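Local coordinates for protein glycerol dehydrogenase (Bacillus coagulans, PDB 6CSJ) that probably catalyses the NAD-dependent oxidation of glycerol and related polyols, and in this double mutant has acquired D-lactate dehydrogenase activity, at residues 174-179 against 198-203; 179-184 against 338-343; 306-311 against 354-359. The protein carries 2 engineered substitutions. All blocks are in the same frame, centred on the assembly; numbering follows the deposited sequence.

Interaction 1. Residues 174-179 against 198-203; sequences ATYFEA and AAIALA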
# COMPACT_ATOMS: atom_id res chain seq x y z
N ALA A 174 7.24 7.24 -2.74
CA ALA A 174 8.30 6.41 -3.31
C ALA A 174 8.07 6.01 -4.76
O ALA A 174 9.03 5.75 -5.48
CB ALA A 174 8.48 5.16 -2.48
N THR A 175 6.81 5.97 -5.20
CA THR A 175 6.45 5.28 -6.44
C THR A 175 7.18 5.76 -7.69
O THR A 175 7.70 4.94 -8.44
CB THR A 175 4.93 5.34 -6.70
OG1 THR A 175 4.22 4.87 -5.55
CG2 THR A 175 4.57 4.48 -7.93
N TYR A 176 7.21 7.08 -7.91
CA TYR A 176 7.89 7.63 -9.09
C TYR A 176 9.40 7.34 -9.10
O TYR A 176 9.96 6.95 -10.13
CB TYR A 176 7.67 9.14 -9.22
CG TYR A 176 8.42 9.74 -10.40
CD1 TYR A 176 8.20 9.27 -11.70
CD2 TYR A 176 9.37 10.75 -10.22
CE1 TYR A 176 8.88 9.80 -12.77
CE2 TYR A 176 10.06 11.28 -11.30
CZ TYR A 176 9.81 10.80 -12.57
OH TYR A 176 10.49 11.32 -13.64
N PHE A 177 10.04 7.52 -7.94
CA PHE A 177 11.49 7.38 -7.84
C PHE A 177 11.93 5.93 -8.06
O PHE A 177 12.94 5.67 -8.74
CB PHE A 177 11.98 7.93 -6.50
CG PHE A 177 11.66 9.38 -6.30
CD1 PHE A 177 12.23 10.36 -7.12
CD2 PHE A 177 10.76 9.78 -5.32
CE1 PHE A 177 11.91 11.71 -6.97
CE2 PHE A 177 10.45 11.13 -5.15
CZ PHE A 177 11.04 12.10 -5.96
N GLU A 178 11.16 5.00 -7.50
CA GLU A 178 11.42 3.56 -7.65
C GLU A 178 11.16 3.09 -9.07
O GLU A 178 11.96 2.32 -9.62
CB GLU A 178 10.59 2.74 -6.65
CG GLU A 178 10.98 3.04 -5.21
CD GLU A 178 10.51 2.00 -4.22
OE1 GLU A 178 9.29 1.90 -3.95
OE2 GLU A 178 11.39 1.29 -3.69
N ALA A 179 10.07 3.58 -9.67
CA ALA A 179 9.74 3.26 -11.07
C ALA A 179 10.74 3.86 -12.06
O ALA A 179 11.14 3.21 -13.02
CB ALA A 179 8.33 3.72 -11.40
N ALA A 198 2.72 3.85 -19.91
CA ALA A 198 1.55 4.05 -19.05
C ALA A 198 1.90 4.02 -17.56
O ALA A 198 1.50 4.91 -16.81
CB ALA A 198 0.47 3.02 -19.36
N ALA A 199 2.68 3.02 -17.13
CA ALA A 199 2.99 2.87 -15.70
C ALA A 199 3.88 3.98 -15.14
O ALA A 199 3.65 4.46 -14.03
CB ALA A 199 3.63 1.51 -15.44
N ILE A 200 4.88 4.39 -15.91
CA ILE A 200 5.78 5.48 -15.48
C ILE A 200 5.01 6.82 -15.45
O ILE A 200 5.19 7.61 -14.53
CB ILE A 200 7.11 5.53 -16.30
CG1 ILE A 200 8.16 6.40 -15.63
CG2 ILE A 200 6.90 6.02 -17.72
CD1 ILE A 200 8.66 5.86 -14.31
N ALA A 201 4.12 7.02 -16.41
CA ALA A 201 3.24 8.20 -16.42
C ALA A 201 2.30 8.26 -15.20
O ALA A 201 2.12 9.32 -14.61
CB ALA A 201 2.44 8.25 -17.71
N LEU A 202 1.71 7.12 -14.83
CA LEU A 202 0.87 7.03 -13.63
C LEU A 202 1.68 7.22 -12.33
O LEU A 202 1.21 7.86 -11.39
CB LEU A 202 0.08 5.71 -13.60
CG LEU A 202 -0.99 5.57 -14.70
CD1 LEU A 202 -1.64 4.21 -14.66
CD2 LEU A 202 -2.07 6.64 -14.61
N ALA A 203 2.89 6.67 -12.30
CA ALA A 203 3.81 6.88 -11.18
C ALA A 203 4.19 8.37 -11.01
O ALA A 203 4.24 8.89 -9.90
CB ALA A 203 5.06 6.04 -11.37
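The phenol ring of Tyr176 comes down obliquely beside Ala203 and Ile200, with CE1 4.2 Å from the CD1 methyl at the tip of Ile200. CD1 of the ring lies at a similar distance from the carbonyl carbon of Ala203. The same ring takes a cation-pi contact from Lys204, the residue after Ala203. The first torsion sets CG of Tyr176 anti to the backbone N (chi1 177°). CB of Tyr176 lies 3.5 Å from O of Ala203.

The middle of the contact is made of methyl groups. CB of Ala203 points into the opposing helix and meets two residues one turn apart: CG2 of Thr175 at 3.8 Å and CB of Ala179 at 4.0 Å. Ile200 has CG1 anti to the backbone N, and its terminal CD1 lies 3.6 Å from CB of Ala179. Thr175 divides its two branches, CG2 facing Ala203 while OG1 is taken up by hydrogen bonds to Ser241 OG and to the carbonyl of Ala172. The axes of 175-179 and 198-203 approach to 8.9 Å, and their N-to-C directions make 146°, closer to antiparallel than to perpendicular.

This is apolar helix-helix packing in the all-helical part of the iron-containing alcohol dehydrogenase fold. On helix 175-185, Phe177, which starts away from the contact, touches helices 271-285 and 290-303 and meets Tyr207 of helix 197-221 edge-to-face, and Glu178 bonds His254 of helix 252-259. On the other partner, helix 197-221, Ala199 and Leu202 rest on helix 228-248, so the pair has helices 228-248, 252-259, 271-285 and 290-303 as neighbours.

Interaction 2. Residues 179-184 against 338-343; sequences ARATKR and NMPFEV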
# COMPACT_ATOMS: atom_id res chain seq x y z
N ALA A 179 10.07 3.58 -9.67
CA ALA A 179 9.74 3.26 -11.07
C ALA A 179 10.74 3.86 -12.06
O ALA A 179 11.14 3.21 -13.02
CB ALA A 179 8.33 3.72 -11.40
N ARG A 180 11.12 5.12 -11.82
CA ARG A 180 12.16 5.80 -12.62
C ARG A 180 13.46 5.01 -12.61
O ARG A 180 14.05 4.76 -13.66
CB ARG A 180 12.41 7.21 -12.10
CG ARG A 180 13.37 8.05 -12.95
CD ARG A 180 13.45 9.50 -12.47
NE ARG A 180 14.10 9.61 -11.17
CZ ARG A 180 14.29 10.75 -10.50
NH1 ARG A 180 13.86 11.91 -11.00
NH2 ARG A 180 14.91 10.75 -9.32
N ALA A 181 13.89 4.61 -11.41
CA ALA A 181 15.11 3.81 -11.26
C ALA A 181 15.05 2.50 -12.04
O ALA A 181 15.99 2.17 -12.78
CB ALA A 181 15.36 3.54 -9.78
N THR A 182 13.96 1.76 -11.88
CA THR A 182 13.74 0.49 -12.55
C THR A 182 13.74 0.63 -14.08
O THR A 182 14.36 -0.17 -14.78
CB THR A 182 12.44 -0.18 -12.09
OG1 THR A 182 12.48 -0.43 -10.67
CG2 THR A 182 12.21 -1.50 -12.82
N LYS A 183 13.05 1.64 -14.59
CA LYS A 183 13.02 1.88 -16.04
C LYS A 183 14.41 2.27 -16.57
O LYS A 183 14.83 1.77 -17.63
CB LYS A 183 11.99 2.93 -16.40
CG LYS A 183 11.66 3.00 -17.89
CD LYS A 183 10.49 3.93 -18.13
CE LYS A 183 9.86 3.71 -19.49
NZ LYS A 183 10.77 4.13 -20.58
N ARG A 184 15.12 3.14 -15.84
CA ARG A 184 16.50 3.51 -16.16
C ARG A 184 17.40 2.29 -16.23
O ARG A 184 18.19 2.15 -17.16
CB ARG A 184 17.09 4.48 -15.12
CG ARG A 184 17.09 5.95 -15.50
CD ARG A 184 17.45 6.81 -14.28
NE ARG A 184 16.95 8.19 -14.38
CZ ARG A 184 16.96 9.09 -13.39
NH1 ARG A 184 17.43 8.80 -12.18
NH2 ARG A 184 16.47 10.31 -13.61
N ASN A 338 17.30 -3.16 -8.37
CA ASN A 338 16.70 -2.48 -9.53
C ASN A 338 17.24 -1.07 -9.75
O ASN A 338 16.91 -0.45 -10.77
CB ASN A 338 15.17 -2.43 -9.41
CG ASN A 338 14.52 -3.78 -9.61
OD1 ASN A 338 15.06 -4.67 -10.29
ND2 ASN A 338 13.34 -3.94 -9.02
N MET A 339 18.06 -0.56 -8.82
CA MET A 339 18.80 0.68 -9.06
C MET A 339 19.72 0.50 -10.29
O MET A 339 20.26 -0.59 -10.49
CB MET A 339 19.63 1.06 -7.83
CG MET A 339 18.84 1.39 -6.56
SD MET A 339 17.52 2.61 -6.73
CE MET A 339 18.46 4.12 -6.99
N PRO A 340 19.88 1.54 -11.12
CA PRO A 340 20.70 1.40 -12.34
C PRO A 340 22.23 1.49 -12.11
O PRO A 340 22.97 1.87 -13.00
CB PRO A 340 20.19 2.54 -13.22
CG PRO A 340 19.80 3.60 -12.25
CD PRO A 340 19.33 2.91 -11.00
N PHE A 341 22.69 1.15 -10.91
CA PHE A 341 24.12 1.12 -10.57
C PHE A 341 24.35 0.01 -9.54
O PHE A 341 23.39 -0.52 -8.98
CB PHE A 341 24.61 2.49 -10.04
CG PHE A 341 23.68 3.14 -9.04
CD1 PHE A 341 23.75 2.82 -7.68
CD2 PHE A 341 22.76 4.09 -9.45
CE1 PHE A 341 22.91 3.43 -6.76
CE2 PHE A 341 21.91 4.70 -8.53
CZ PHE A 341 21.99 4.37 -7.18
N GLU A 342 25.61 -0.33 -9.29
CA GLU A 342 25.96 -1.34 -8.30
C GLU A 342 25.70 -0.81 -6.89
O GLU A 342 25.96 0.35 -6.59
CB GLU A 342 27.42 -1.79 -8.45
CG GLU A 342 27.85 -2.84 -7.42
CD GLU A 342 29.16 -3.55 -7.78
OE1 GLU A 342 29.53 -3.62 -8.97
OE2 GLU A 342 29.81 -4.06 -6.85
N VAL A 343 25.19 -1.69 -6.03
CA VAL A 343 24.83 -1.37 -4.66
C VAL A 343 25.54 -2.33 -3.71
O VAL A 343 25.61 -3.52 -3.98
CB VAL A 343 23.31 -1.53 -4.45
CG1 VAL A 343 22.93 -1.26 -2.99
CG2 VAL A 343 22.55 -0.62 -5.41
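Asn338 lies alongside Thr182, the two side chains pointing the same way. Its CB sits 3.6 Å from OG1 of Thr182. At CG, which stands beside the backbone N (chi1 -71°), the distance to Thr182 OG1 has grown to 4.1 Å, and at the tip ND2 keeps 4.0 Å from that hydroxyl. The amide nitrogen is instead hydrogen-bonded to the carbonyl of Leu250, while Thr182 OG1 bonds back to the carbonyl of Glu178, one turn earlier in its own helix. The two polar tips are therefore neighbours that each look to another partner.

In the helical part of this iron-containing alcohol dehydrogenase, residues 338-343 belong to the loop from helix 319-329 to helix 345-365 and pack against helix 175-185. Ala181 faces that loop, its CB 3.9 Å from SD of Met339, whose chain is bent at both chi2 and chi3. The backbone O of Ala181 and the backbone O of Asn338 lie 3.4 Å apart; both are acceptors and no bond forms. Further along, the Pro340 ring packs by CG against CB of Arg184 at 4.0 Å. Beyond that CB the Arg184 chain runs extended and leads away, and CD of Arg180 lies over one face of the Arg184 guanidinium, toward the rim.

Interaction 3. Residues 306-311 against 354-359; sequences PVTLGD and TADSVG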
# COMPACT_ATOMS: atom_id res chain seq x y z
N PRO A 306 7.97 11.24 8.43
CA PRO A 306 9.32 11.25 8.99
C PRO A 306 10.42 11.51 7.95
O PRO A 306 10.35 10.99 6.83
CB PRO A 306 9.46 9.85 9.59
CG PRO A 306 8.55 9.01 8.77
CD PRO A 306 7.38 9.88 8.45
N VAL A 307 11.40 12.34 8.31
CA VAL A 307 12.61 12.58 7.50
C VAL A 307 13.94 12.29 8.25
O VAL A 307 15.01 12.62 7.76
CB VAL A 307 12.64 14.02 6.93
CG1 VAL A 307 11.43 14.26 6.05
CG2 VAL A 307 12.71 15.08 8.04
N THR A 308 13.85 11.68 9.43
CA THR A 308 15.02 11.23 10.18
C THR A 308 14.72 9.88 10.81
O THR A 308 13.56 9.45 10.88
CB THR A 308 15.40 12.23 11.29
OG1 THR A 308 14.37 12.24 12.30
CG2 THR A 308 15.59 13.62 10.75
N LEU A 309 15.78 9.22 11.28
CA LEU A 309 15.65 8.01 12.09
C LEU A 309 14.98 8.32 13.43
O LEU A 309 14.19 7.51 13.92
CB LEU A 309 17.01 7.34 12.30
CG LEU A 309 17.60 6.73 11.03
CD1 LEU A 309 19.07 6.40 11.24
CD2 LEU A 309 16.81 5.50 10.59
N GLY A 310 15.27 9.49 13.99
CA GLY A 310 14.55 10.01 15.16
C GLY A 310 13.05 10.02 14.99
O GLY A 310 12.32 9.56 15.87
N ASP A 311 12.57 10.52 13.84
CA ASP A 311 11.13 10.56 13.55
C ASP A 311 10.49 9.15 13.49
O ASP A 311 9.28 9.02 13.66
CB ASP A 311 10.84 11.29 12.22
CG ASP A 311 11.20 12.77 12.25
OD1 ASP A 311 11.44 13.34 13.34
OD2 ASP A 311 11.24 13.39 11.16
N THR A 354 23.25 9.31 5.99
CA THR A 354 23.28 10.62 5.36
C THR A 354 21.86 11.17 5.13
O THR A 354 21.63 12.38 5.27
CB THR A 354 24.11 10.60 4.05
OG1 THR A 354 25.44 10.14 4.36
CG2 THR A 354 24.19 11.98 3.40
N ALA A 355 20.90 10.29 4.83
CA ALA A 355 19.49 10.70 4.77
C ALA A 355 19.03 11.29 6.11
O ALA A 355 18.38 12.34 6.15
CB ALA A 355 18.61 9.53 4.37
N ASP A 356 19.40 10.60 7.19
CA ASP A 356 19.16 11.10 8.55
C ASP A 356 19.83 12.46 8.80
O ASP A 356 19.20 13.35 9.36
CB ASP A 356 19.60 10.05 9.60
CG ASP A 356 19.45 10.55 11.01
OD1 ASP A 356 18.32 10.53 11.55
OD2 ASP A 356 20.47 10.97 11.60
N SER A 357 21.09 12.62 8.36
CA SER A 357 21.79 13.92 8.49
C SER A 357 21.11 15.02 7.67
O SER A 357 20.96 16.14 8.16
CB SER A 357 23.27 13.82 8.09
OG SER A 357 23.95 12.78 8.77
N VAL A 358 20.70 14.71 6.43
CA VAL A 358 19.99 15.67 5.56
C VAL A 358 18.65 16.10 6.18
O VAL A 358 18.31 17.28 6.18
CB VAL A 358 19.79 15.10 4.12
CG1 VAL A 358 18.78 15.91 3.33
CG2 VAL A 358 21.11 15.07 3.37
N GLY A 359 17.91 15.14 6.72
CA GLY A 359 16.65 15.43 7.39
C GLY A 359 16.80 16.33 8.61
O GLY A 359 16.04 17.29 8.77
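Asp356 holds CG anti to the backbone N (chi1 177°), and OD1 beyond it meets Leu309. Leu309 has CG anti to its own carbonyl carbon (chi1 -69°), and the two side chains cross at about a right angle. OD1 of Asp356 accepts the backbone N-H of Leu309, N to OD1 2.9 Å, using the lone pair on the side away from OD2, with 151° at the hydrogen. CB of Thr308 lies 3.4 Å from the same OD1, and Leu309 CD1 approaches Asp356 CB at 4.0 Å. An alanine at Asp356 would probably leave the Leu309 N-H without its acceptor and open a gap beside Thr308 CB.

Gly359 lets the loop come close one turn further on: its CA makes a CH...O contact with Val307 O at 3.3 Å, and a CB there would run into that oxygen. CG2 of Thr308 rests on the C of Gly359 at 3.7 Å. The loop is also fastened within itself, since Thr308 OG1 accepts from Asp311 N in an ST motif and Asp311 OD2 takes the N-H of Val307. OD1 of Asp311 goes to a salt bridge with Lys363, further along helix 345-365.

The contact lays the connection between helices 290-303 and 319-329 against the C-terminal helix 345-365. Val307 packs back on helix 290-303, while Leu309 touches Phe277 and Ala355 touches Leu280, both of helix 271-285.

From the N terminus, the strands of the parallel sheet come first, and all three contacts follow in the helical part. Helix 175-185 opens both interaction 1 and interaction 2, with Ala179 shared. Interaction 1 closes a short loop of 18 residues by pairing this helix with helix 197-221. Interaction 2 spans 153 residues and crosses it, bringing the loop before helix 345-365 back to the same helix; the two touch where Ile200 packs on Arg180 and Lys183. Interaction 3 opens inside that long span and closes beyond it, so it crosses interaction 2 and follows interaction 1 in series. It lies apart, its centre about 23 Å from that of interaction 2, on the C-terminal helix.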